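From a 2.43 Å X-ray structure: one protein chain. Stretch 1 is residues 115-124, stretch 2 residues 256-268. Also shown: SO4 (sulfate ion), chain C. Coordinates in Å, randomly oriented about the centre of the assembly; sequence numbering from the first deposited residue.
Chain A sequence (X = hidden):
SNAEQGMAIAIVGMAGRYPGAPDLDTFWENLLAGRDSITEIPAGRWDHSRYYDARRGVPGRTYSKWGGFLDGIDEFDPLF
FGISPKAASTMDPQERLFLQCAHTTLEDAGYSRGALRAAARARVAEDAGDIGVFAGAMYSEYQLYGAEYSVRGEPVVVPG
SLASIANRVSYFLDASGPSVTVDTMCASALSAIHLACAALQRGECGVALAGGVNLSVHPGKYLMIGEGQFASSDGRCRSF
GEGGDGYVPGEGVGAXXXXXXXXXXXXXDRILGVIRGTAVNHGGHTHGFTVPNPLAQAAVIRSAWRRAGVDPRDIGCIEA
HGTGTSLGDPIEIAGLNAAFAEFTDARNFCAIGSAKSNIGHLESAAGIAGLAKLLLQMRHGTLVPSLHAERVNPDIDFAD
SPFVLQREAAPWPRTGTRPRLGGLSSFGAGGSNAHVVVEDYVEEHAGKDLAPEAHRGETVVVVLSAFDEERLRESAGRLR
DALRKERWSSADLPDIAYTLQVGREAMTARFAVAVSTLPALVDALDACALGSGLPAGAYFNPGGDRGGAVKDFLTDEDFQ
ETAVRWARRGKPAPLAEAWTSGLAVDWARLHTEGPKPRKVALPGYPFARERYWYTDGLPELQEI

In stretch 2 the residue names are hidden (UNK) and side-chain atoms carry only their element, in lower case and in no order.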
ATOM      1  N   ALA A 115      -4.534   2.179  20.300  1.00 35.73           N
ATOM      2  CA  ALA A 115      -4.568   0.729  20.412  1.00 36.65           C
ATOM      3  C   ALA A 115      -3.301   0.115  19.829  1.00 44.23           C
ATOM      4  O   ALA A 115      -2.724  -0.806  20.407  1.00 54.04           O
ATOM      5  CB  ALA A 115      -5.799   0.170  19.718  1.00 37.29           C
ATOM      6  N   LEU A 116      -2.872   0.636  18.684  1.00 38.05           N
ATOM      7  CA  LEU A 116      -1.679   0.128  18.020  1.00 33.02           C
ATOM      8  C   LEU A 116      -0.440   0.317  18.890  1.00 37.79           C
ATOM      9  O   LEU A 116       0.383  -0.590  19.005  1.00 34.09           O
ATOM     10  CB  LEU A 116      -1.482   0.810  16.666  1.00 31.47           C
ATOM     11  CG  LEU A 116      -0.329   0.271  15.816  1.00 32.39           C
ATOM     12  CD1 LEU A 116      -0.474  -1.226  15.606  1.00 33.45           C
ATOM     13  CD2 LEU A 116      -0.260   0.993  14.480  1.00 34.69           C
ATOM     14  N   ARG A 117      -0.312   1.488  19.508  1.00 37.92           N
ATOM     15  CA  ARG A 117       0.816   1.752  20.399  1.00 32.86           C
ATOM     16  C   ARG A 117       0.820   0.796  21.591  1.00 41.29           C
ATOM     17  O   ARG A 117       1.863   0.250  21.952  1.00 40.46           O
ATOM     18  CB  ARG A 117       0.794   3.199  20.887  1.00 32.67           C
ATOM     19  CG  ARG A 117       1.010   4.223  19.786  1.00 37.01           C
ATOM     20  CD  ARG A 117       1.197   5.620  20.354  1.00 36.48           C
ATOM     21  NE  ARG A 117       0.020   6.083  21.083  1.00 39.79           N
ATOM     22  CZ  ARG A 117      -0.923   6.866  20.565  1.00 39.72           C
ATOM     23  NH1 ARG A 117      -0.832   7.283  19.311  1.00 30.63           N
ATOM     24  NH2 ARG A 117      -1.957   7.234  21.308  1.00 43.03           N
ATOM     25  N   ALA A 118      -0.347   0.590  22.192  1.00 40.76           N
ATOM     26  CA  ALA A 118      -0.475  -0.311  23.334  1.00 43.18           C
ATOM     27  C   ALA A 118      -0.064  -1.736  22.976  1.00 44.26           C
ATOM     28  O   ALA A 118       0.672  -2.384  23.720  1.00 47.10           O
ATOM     29  CB  ALA A 118      -1.899  -0.294  23.866  1.00 38.93           C
ATOM     30  N   ALA A 119      -0.540  -2.217  21.832  1.00 37.25           N
ATOM     31  CA  ALA A 119      -0.238  -3.572  21.388  1.00 37.74           C
ATOM     32  C   ALA A 119       1.249  -3.737  21.088  1.00 47.58           C
ATOM     33  O   ALA A 119       1.834  -4.785  21.358  1.00 56.23           O
ATOM     34  CB  ALA A 119      -1.069  -3.925  20.162  1.00 37.18           C
ATOM     35  N   ALA A 120       1.852  -2.691  20.531  1.00 43.09           N
ATOM     36  CA  ALA A 120       3.262  -2.719  20.165  1.00 40.85           C
ATOM     37  C   ALA A 120       4.165  -2.640  21.391  1.00 37.95           C
ATOM     38  O   ALA A 120       5.135  -3.388  21.509  1.00 35.68           O
ATOM     39  CB  ALA A 120       3.575  -1.582  19.203  1.00 32.42           C
ATOM     40  N   ARG A 121       3.831  -1.727  22.299  1.00 35.39           N
ATOM     41  CA  ARG A 121       4.614  -1.487  23.506  1.00 36.26           C
ATOM     42  C   ARG A 121       4.744  -2.727  24.392  1.00 49.02           C
ATOM     43  O   ARG A 121       5.759  -2.918  25.067  1.00 54.68           O
ATOM     44  CB  ARG A 121       3.987  -0.338  24.300  1.00 52.11           C
ATOM     45  CG  ARG A 121       4.645  -0.041  25.634  1.00 60.29           C
ATOM     46  CD  ARG A 121       4.118   1.258  26.229  1.00 66.55           C
ATOM     47  NE  ARG A 121       2.657   1.303  26.274  1.00 69.61           N
ATOM     48  CZ  ARG A 121       1.905   2.046  25.465  1.00 67.12           C
ATOM     49  NH1 ARG A 121       2.474   2.810  24.542  1.00 66.08           N
ATOM     50  NH2 ARG A 121       0.585   2.025  25.579  1.00 65.07           N
ATOM     51  N   ALA A 122       3.722  -3.576  24.374  1.00 46.96           N
ATOM     52  CA  ALA A 122       3.689  -4.757  25.230  1.00 47.44           C
ATOM     53  C   ALA A 122       4.634  -5.862  24.759  1.00 44.47           C
ATOM     54  O   ALA A 122       4.891  -6.818  25.488  1.00 42.24           O
ATOM     55  CB  ALA A 122       2.272  -5.296  25.317  1.00 41.84           C
ATOM     56  N   ARG A 123       5.151  -5.730  23.544  1.00 41.86           N
ATOM     57  CA  ARG A 123       5.947  -6.797  22.949  1.00 43.33           C
ATOM     58  C   ARG A 123       7.447  -6.504  22.943  1.00 45.38           C
ATOM     59  O   ARG A 123       8.249  -7.359  22.564  1.00 46.32           O
ATOM     60  CB  ARG A 123       5.468  -7.069  21.523  1.00 37.91           C
ATOM     61  CG  ARG A 123       4.008  -7.480  21.434  1.00 39.87           C
ATOM     62  CD  ARG A 123       3.717  -8.657  22.349  1.00 42.44           C
ATOM     63  NE  ARG A 123       2.428  -9.272  22.049  1.00 45.51           N
ATOM     64  CZ  ARG A 123       1.927 -10.311  22.707  1.00 51.26           C
ATOM     65  NH1 ARG A 123       2.606 -10.854  23.708  1.00 61.23           N
ATOM     66  NH2 ARG A 123       0.746 -10.807  22.365  1.00 47.36           N
ATOM     67  N   VAL A 124       7.822  -5.300  23.362  1.00 46.07           N
ATOM     68  CA  VAL A 124       9.228  -4.898  23.362  1.00 44.36           C
ATOM     69  C   VAL A 124       9.675  -4.374  24.724  1.00 37.36           C
ATOM     70  O   VAL A 124       8.866  -4.212  25.635  1.00 48.03           O
ATOM     71  CB  VAL A 124       9.500  -3.821  22.296  1.00 41.13           C
ATOM     72  CG1 VAL A 124       9.254  -4.381  20.906  1.00 34.75           C
ATOM     73  CG2 VAL A 124       8.632  -2.596  22.542  1.00 39.17           C
ATOM     74  N   UNK A 256       2.427  -1.227   4.300  1.00 24.12           N
ATOM     75  CA  UNK A 256       1.983  -2.385   5.061  1.00 23.82           C
ATOM     76  C   UNK A 256       2.303  -2.189   6.535  1.00 28.47           C
ATOM     77  O   UNK A 256       3.291  -1.542   6.884  1.00 29.42           O
ATOM     78  c   UNK A 256       2.642  -3.689   4.568  1.00 27.01           C
ATOM     79  c   UNK A 256       4.139  -3.502   4.405  1.00 24.08           C
ATOM     80  c   UNK A 256       2.013  -4.148   3.270  1.00 24.77           C
ATOM     81  N   UNK A 257       1.454  -2.736   7.398  1.00 24.69           N
ATOM     82  CA  UNK A 257       1.738  -2.766   8.825  1.00 29.76           C
ATOM     83  C   UNK A 257       2.351  -4.117   9.167  1.00 31.91           C
ATOM     84  O   UNK A 257       1.721  -5.157   8.973  1.00 29.47           O
ATOM     85  c   UNK A 257       0.471  -2.516   9.646  1.00 25.45           C
ATOM     86  c   UNK A 257       1.577  -0.955  11.272  1.00 24.73           C
ATOM     87  c   UNK A 257       0.682  -2.174  11.124  1.00 28.84           C
ATOM     88  c   UNK A 257      -0.645  -1.940  11.824  1.00 26.19           C
ATOM     89  N   UNK A 258       3.585  -4.099   9.661  1.00 33.13           N
ATOM     90  CA  UNK A 258       4.324  -5.333   9.909  1.00 30.07           C
ATOM     91  C   UNK A 258       4.430  -5.658  11.394  1.00 31.51           C
ATOM     92  O   UNK A 258       4.482  -4.763  12.238  1.00 32.14           O
ATOM     93  c   UNK A 258       5.752  -5.002   7.789  1.00 29.49           C
ATOM     94  c   UNK A 258       4.897  -6.033   7.075  1.00 26.45           C
ATOM     95  c   UNK A 258       5.721  -5.243   9.296  1.00 26.58           C
ATOM     96  c   UNK A 258       7.181  -5.034   7.280  1.00 30.47           C
ATOM     97  N   UNK A 259       4.488  -6.949  11.698  1.00 28.85           N
ATOM     98  CA  UNK A 259       4.440  -7.422  13.073  1.00 30.70           C
ATOM     99  C   UNK A 259       4.910  -8.874  13.166  1.00 34.71           C
ATOM    100  O   UNK A 259       4.618  -9.673  12.278  1.00 36.74           O
ATOM    101  c   UNK A 259       2.870  -7.578  15.075  1.00 43.34           C
ATOM    102  n   UNK A 259      -0.773  -6.794  17.161  1.00 42.20           N
ATOM    103  c   UNK A 259       0.392  -6.983  17.763  1.00 45.24           C
ATOM    104  n   UNK A 259       1.486  -7.164  17.037  1.00 40.13           N
ATOM    105  c   UNK A 259       1.509  -7.164  15.582  1.00 36.60           C
ATOM    106  n   UNK A 259       0.464  -6.997  19.087  1.00 55.38           N
ATOM    107  c   UNK A 259       3.016  -7.287  13.610  1.00 39.66           C
ATOM    108  N   UNK A 260       5.657  -9.217  14.232  1.00 36.51           N
ATOM    109  CA  UNK A 260       6.031 -10.618  14.463  1.00 33.46           C
ATOM    110  C   UNK A 260       4.803 -11.520  14.501  1.00 40.20           C
ATOM    111  O   UNK A 260       3.843 -11.208  15.204  1.00 40.65           O
ATOM    112  c   UNK A 260       7.277  -9.200  15.915  1.00 32.73           C
ATOM    113  c   UNK A 260       6.286  -8.312  15.210  1.00 31.56           C
ATOM    114  c   UNK A 260       6.727 -10.576  15.825  1.00 34.10           C
ATOM    115  N   UNK A 261       4.843 -12.616  13.749  1.00 42.06           N
ATOM    116  CA  UNK A 261       3.686 -13.488  13.560  1.00 36.52           C
ATOM    117  C   UNK A 261       3.047 -13.943  14.869  1.00 45.11           C
ATOM    118  O   UNK A 261       1.823 -13.985  14.984  1.00 47.07           O
ATOM    119  c   UNK A 261       3.469 -16.761  11.446  1.00 39.57           C
ATOM    120  c   UNK A 261       1.809 -14.917  11.703  1.00 37.80           C
ATOM    121  c   UNK A 261       2.951 -15.670  12.363  1.00 38.73           C
ATOM    122  c   UNK A 261       4.083 -14.711  12.731  1.00 37.48           C
ATOM    123  N   UNK A 262       3.876 -14.279  15.851  1.00 44.63           N
ATOM    124  CA  UNK A 262       3.382 -14.743  17.143  1.00 45.93           C
ATOM    125  C   UNK A 262       2.521 -13.684  17.826  1.00 44.74           C
ATOM    126  O   UNK A 262       1.489 -13.997  18.421  1.00 49.42           O
ATOM    127  c   UNK A 262       4.542 -15.138  18.041  1.00 41.00           C
ATOM    128  N   UNK A 263       2.951 -12.430  17.728  1.00 39.68           N
ATOM    129  CA  UNK A 263       2.246 -11.320  18.358  1.00 37.63           C
ATOM    130  C   UNK A 263       0.929 -11.023  17.649  1.00 40.15           C
ATOM    131  O   UNK A 263      -0.068 -10.695  18.291  1.00 42.13           O
ATOM    132  c   UNK A 263       4.484 -10.330  19.003  1.00 50.33           C
ATOM    133  o   UNK A 263       4.768 -11.497  19.338  1.00 53.06           O
ATOM    134  o   UNK A 263       5.270  -9.371  19.149  1.00 55.69           O
ATOM    135  c   UNK A 263       3.130 -10.073  18.373  1.00 42.87           C
ATOM    136  N   UNK A 264       0.927 -11.134  16.325  1.00 36.12           N
ATOM    137  CA  UNK A 264      -0.289 -10.911  15.552  1.00 42.79           C
ATOM    138  C   UNK A 264      -1.320 -11.995  15.847  1.00 45.96           C
ATOM    139  O   UNK A 264      -2.499 -11.704  16.047  1.00 51.48           O
ATOM    140  c   UNK A 264       0.022 -10.867  14.067  1.00 34.85           C
ATOM    141  N   UNK A 265      -0.868 -13.243  15.872  1.00 46.94           N
ATOM    142  CA  UNK A 265      -1.743 -14.370  16.172  1.00 47.74           C
ATOM    143  C   UNK A 265      -2.340 -14.236  17.571  1.00 50.11           C
ATOM    144  O   UNK A 265      -3.537 -14.450  17.765  1.00 49.29           O
ATOM    145  c   UNK A 265      -0.993 -15.713  16.049  1.00 45.64           C
ATOM    146  c   UNK A 265      -0.677 -16.008  14.591  1.00 41.46           C
ATOM    147  c   UNK A 265      -1.806 -16.842  16.655  1.00 44.25           C
ATOM    148  N   UNK A 266      -1.506 -13.859  18.535  1.00 54.62           N
ATOM    149  CA  UNK A 266      -1.945 -13.722  19.923  1.00 42.53           C
ATOM    150  C   UNK A 266      -2.940 -12.578  20.110  1.00 45.59           C
ATOM    151  O   UNK A 266      -3.753 -12.600  21.035  1.00 52.78           O
ATOM    152  c   UNK A 266      -0.745 -13.520  20.835  1.00 42.50           C
ATOM    153  N   UNK A 267      -2.870 -11.583  19.231  1.00 45.43           N
ATOM    154  CA  UNK A 267      -3.707 -10.392  19.348  1.00 47.26           C
ATOM    155  C   UNK A 267      -4.932 -10.457  18.445  1.00 46.19           C
ATOM    156  O   UNK A 267      -5.704  -9.503  18.366  1.00 56.00           O
ATOM    157  c   UNK A 267      -2.889  -9.137  19.030  1.00 43.80           C
ATOM    158  o   UNK A 267      -1.497  -7.596  20.200  1.00 42.19           O
ATOM    159  c   UNK A 267      -1.944  -8.762  20.154  1.00 53.10           C
ATOM    160  o   UNK A 267      -1.650  -9.639  20.993  1.00 53.70           O
ATOM    161  N   UNK A 268      -5.103 -11.585  17.765  1.00 46.85           N
ATOM    162  CA  UNK A 268      -6.246 -11.788  16.895  1.00 47.76           C
ATOM    163  C   UNK A 268      -6.277 -10.847  15.705  1.00 46.82           C
ATOM    164  O   UNK A 268      -7.351 -10.489  15.219  1.00 47.52           O
TER
HETATM  165  S   SO4 C4002      -0.602   5.978  24.837  1.00 78.22           S
HETATM  166  O1  SO4 C4002      -0.474   6.300  26.255  1.00 79.67           O
HETATM  167  O2  SO4 C4002      -1.405   7.006  24.181  1.00 72.69           O
HETATM  168  O3  SO4 C4002      -1.257   4.681  24.684  1.00 79.59           O
HETATM  169  O4  SO4 C4002       0.725   5.928  24.231  1.00 76.81           O

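Position 256 has three side-chain carbons, with two borne on the first. They touch nothing on stretch 1. This is Val256, in a strand that begins earlier in the chain.

Position 257 carries four carbons, forked at the second. One branch tip lies 3.9 Å from CD1 of Leu116. The residue is Leu257, and the atom in contact is its CD2.

Position 258 again has four carbons forked at the second, out of reach of stretch 1. It is Leu258.

Position 259 has three carbons, a nitrogen, then a carbon carrying two more nitrogens. One of the two end nitrogens lies 3.6 Å from CB of Ala119. The group is a guanidinium, so this is Arg259, and that nitrogen is its NH2. Its chain is extended, with chi1 to chi3 all t.

At position 260 three carbons close a ring onto the backbone nitrogen. This is Pro260, at the N-cap position of the helix that follows.

Position 261 has four carbons forked at the second and makes no contact. It is Leu261.

Position 262 has one carbon, pointing sideways. It is Ala262.

Position 263 has two carbons, the second carrying two oxygens. One oxygen is 3.2 Å from CG of Arg123. A four-atom side chain ending in a carboxylate makes it Asp263, and the near oxygen is OD2. OD1 lies over one face of the Arg123 guanidinium.

Position 264 has one carbon, pointing away from stretch 1. It is Ala264.

Position 265 has three carbons, two on the first, and no contact. It is Val265.

Position 266 has one carbon, its CB, 3.5 Å from NH2 of Arg123. It is Ala266.

Position 267 has two carbons, the second with two oxygens. One oxygen is 3.0 Å from NH2 of Arg123. This is Asp267, and that oxygen is OD1.

Position 268 has no side-chain atoms. Its phi is positive, which favours glycine, and it closes the helix in a Schellman motif. It is Gly268.

The contact has a polar part and a small apolar one. Asp267 is shared between two arginines. Its OD1 accepts a hydrogen bond from Arg123 NH2 at 3.0 Å, within a salt bridge. Its OD2 takes a very short one, 2.3 Å, from NH2 of Arg259, also within a salt bridge. The carboxylate thus places negative charge beside two like charges, Arg123 NE and Arg259 NH2, which are 4.2 Å apart. Asp263 adds opposite charge, with OD2 4.1 Å from Arg123 NE but well out of the guanidinium plane. Leu116 and Leu257 supply the apolar part.

Stretch 2 (256-268) VLLRPLADAVADG
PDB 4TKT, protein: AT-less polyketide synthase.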